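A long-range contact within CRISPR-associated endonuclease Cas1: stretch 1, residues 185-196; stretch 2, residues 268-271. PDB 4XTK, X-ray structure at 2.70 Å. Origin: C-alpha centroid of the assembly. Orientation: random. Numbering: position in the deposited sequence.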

# COMPACT_ATOMS: atom_id res chain seq x y z
N PRO E 185 11.96 -13.91 30.68
CA PRO E 185 11.42 -14.69 31.80
C PRO E 185 10.03 -14.21 32.18
O PRO E 185 9.68 -13.05 31.89
N LYS E 186 9.26 -15.06 32.84
CA LYS E 186 7.90 -14.69 33.18
C LYS E 186 7.91 -14.03 34.55
O LYS E 186 8.11 -14.68 35.58
N ASN E 187 7.71 -12.72 34.55
CA ASN E 187 7.61 -11.94 35.77
C ASN E 187 6.95 -10.61 35.47
O ASN E 187 6.64 -10.30 34.32
N PHE E 188 6.74 -9.80 36.51
CA PHE E 188 6.00 -8.56 36.35
C PHE E 188 6.67 -7.61 35.36
O PHE E 188 6.04 -7.16 34.41
N ALA E 189 7.95 -7.33 35.59
CA ALA E 189 8.67 -6.32 34.82
C ALA E 189 8.71 -6.63 33.33
O ALA E 189 8.49 -5.75 32.51
N ASN E 190 8.99 -7.88 32.97
CA ASN E 190 9.07 -8.24 31.56
C ASN E 190 7.69 -8.24 30.89
O ASN E 190 7.59 -8.03 29.68
N THR E 191 6.64 -8.47 31.66
CA THR E 191 5.28 -8.35 31.14
C THR E 191 5.00 -6.90 30.74
O THR E 191 4.35 -6.64 29.73
N LEU E 192 5.51 -5.97 31.55
CA LEU E 192 5.34 -4.55 31.28
C LEU E 192 6.20 -4.09 30.10
O LEU E 192 5.69 -3.44 29.18
N ILE E 193 7.49 -4.42 30.14
CA ILE E 193 8.41 -4.04 29.08
C ILE E 193 7.91 -4.57 27.73
O ILE E 193 7.89 -3.84 26.74
N SER E 194 7.50 -5.84 27.70
CA SER E 194 6.96 -6.43 26.48
C SER E 194 5.74 -5.67 26.00
O SER E 194 5.61 -5.38 24.81
N PHE E 195 4.85 -5.35 26.93
CA PHE E 195 3.63 -4.63 26.58
C PHE E 195 3.95 -3.23 26.05
O PHE E 195 3.43 -2.83 25.01
N GLY E 196 4.80 -2.50 26.77
CA GLY E 196 5.22 -1.18 26.36
C GLY E 196 5.89 -1.19 24.99
O GLY E 196 5.58 -0.35 24.13
N LEU E 268 1.37 -15.45 32.44
CA LEU E 268 1.36 -14.20 33.20
C LEU E 268 1.04 -13.01 32.29
O LEU E 268 1.79 -12.70 31.37
N MET E 269 -0.08 -12.34 32.57
CA MET E 269 -0.54 -11.26 31.71
C MET E 269 -1.04 -10.05 32.52
O MET E 269 -1.41 -10.17 33.69
N LEU E 270 -1.01 -8.89 31.88
CA LEU E 270 -1.55 -7.66 32.44
C LEU E 270 -3.07 -7.65 32.28
O LEU E 270 -3.57 -7.80 31.17
N ASN E 271 -3.81 -7.49 33.37
CA ASN E 271 -5.27 -7.44 33.25
C ASN E 271 -5.73 -6.14 32.59
O ASN E 271 -4.94 -5.21 32.42

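A helix and a strand can pack through apolar side chains with no hydrogen bond between them, while polar side chains find partners within their own stretch or elsewhere in the structure; this contact in Cas1 is an example.

The apolar packing rests on two leucines, L268 and L270, whose CA-to-CB bonds point toward the helix, while that of the intervening M269 points away. Both adopt the t, p rotamer. L268 lies against the start of the helix: its CD2 comes 3.5 Å from the backbone C of N187 and 4.3 Å from CD1 of F188 (chi1 m), approaching that ring obliquely. Its CB also meets the aliphatic part of K186, 3.6 Å from CG, in an extended, all-t chain. One turn or more along, L270 CD2 lies 4.1 Å from CD2 of L192 (m, t) and sits over one face of the F195 ring (chi1 t), 4.3 Å from its centroid, a CH-pi contact.

Between the leucines stands T191, pointing toward the strand with chi1 m. Its CG2 packs 3.9 Å from L270 N; its OG1 donates to N187 O at 2.9 Å and also lies 4.0 Å from L268 CG.

The CA-to-CB bond of N187 (chi1 p) points away from the other stretch; its OD1 caps the helix by accepting from N190 N at 3.0 Å, and it also accepts from N190 ND2 at 2.9 Å.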

# COMPACT_ATOMS: atom_id res chain seq x y z
CB PRO E 185 12.41 -14.42 32.94
CG PRO E 185 13.64 -13.94 32.28
CD PRO E 185 13.20 -13.21 31.05
CB LYS E 186 7.00 -15.93 33.14
CG LYS E 186 5.78 -15.92 34.03
CD LYS E 186 4.98 -17.20 33.80
CE LYS E 186 4.11 -17.55 34.99
NZ LYS E 186 3.34 -18.81 34.74
CB ASN E 187 8.98 -11.73 36.43
CG ASN E 187 9.97 -11.01 35.54
OD1 ASN E 187 9.61 -10.36 34.57
ND2 ASN E 187 11.25 -11.10 35.90
CB PHE E 188 5.83 -7.87 37.71
CG PHE E 188 4.99 -8.65 38.68
CD1 PHE E 188 3.95 -9.44 38.24
CD2 PHE E 188 5.26 -8.59 40.04
CE1 PHE E 188 3.17 -10.15 39.13
CE2 PHE E 188 4.49 -9.30 40.94
CZ PHE E 188 3.45 -10.08 40.49
CB ALA E 189 10.08 -6.16 35.37
CB ASN E 190 9.75 -9.59 31.37
CG ASN E 190 11.25 -9.51 31.58
OD1 ASN E 190 11.96 -8.88 30.79
ND2 ASN E 190 11.75 -10.16 32.62
CB THR E 191 4.24 -8.81 32.16
OG1 THR E 191 4.44 -10.19 32.46
CG2 THR E 191 2.83 -8.61 31.61
CB LEU E 192 5.68 -3.73 32.53
CG LEU E 192 4.64 -3.82 33.65
CD1 LEU E 192 5.18 -3.17 34.90
CD2 LEU E 192 3.33 -3.18 33.23
CB ILE E 193 9.84 -4.56 29.34
CG1 ILE E 193 10.36 -4.02 30.68
CG2 ILE E 193 10.77 -4.16 28.20
CD1 ILE E 193 10.43 -2.52 30.75
CB SER E 194 6.61 -7.90 26.69
OG SER E 194 7.79 -8.68 26.83
CB PHE E 195 2.70 -4.55 27.79
CG PHE E 195 1.39 -3.90 27.47
CD1 PHE E 195 0.43 -4.57 26.73
CD2 PHE E 195 1.12 -2.60 27.90
CE1 PHE E 195 -0.79 -3.97 26.43
CE2 PHE E 195 -0.09 -2.00 27.60
CZ PHE E 195 -1.05 -2.68 26.86
CB LEU E 268 2.69 -13.99 33.91
CG LEU E 268 2.77 -12.83 34.90
CD1 LEU E 268 1.72 -12.97 36.00
CD2 LEU E 268 4.15 -12.73 35.51
CB MET E 269 -1.64 -11.77 30.76
CG MET E 269 -2.94 -10.97 30.75
SD MET E 269 -4.22 -11.63 29.66
CE MET E 269 -3.59 -11.16 28.05
CB LEU E 270 -0.91 -6.47 31.72
CG LEU E 270 -0.90 -5.06 32.29
CD1 LEU E 270 -0.27 -5.04 33.67
CD2 LEU E 270 -0.14 -4.15 31.34
CB ASN E 271 -5.97 -7.65 34.61
CG ASN E 271 -5.61 -6.60 35.65
OD1 ASN E 271 -5.40 -5.43 35.34
ND2 ASN E 271 -5.56 -7.02 36.91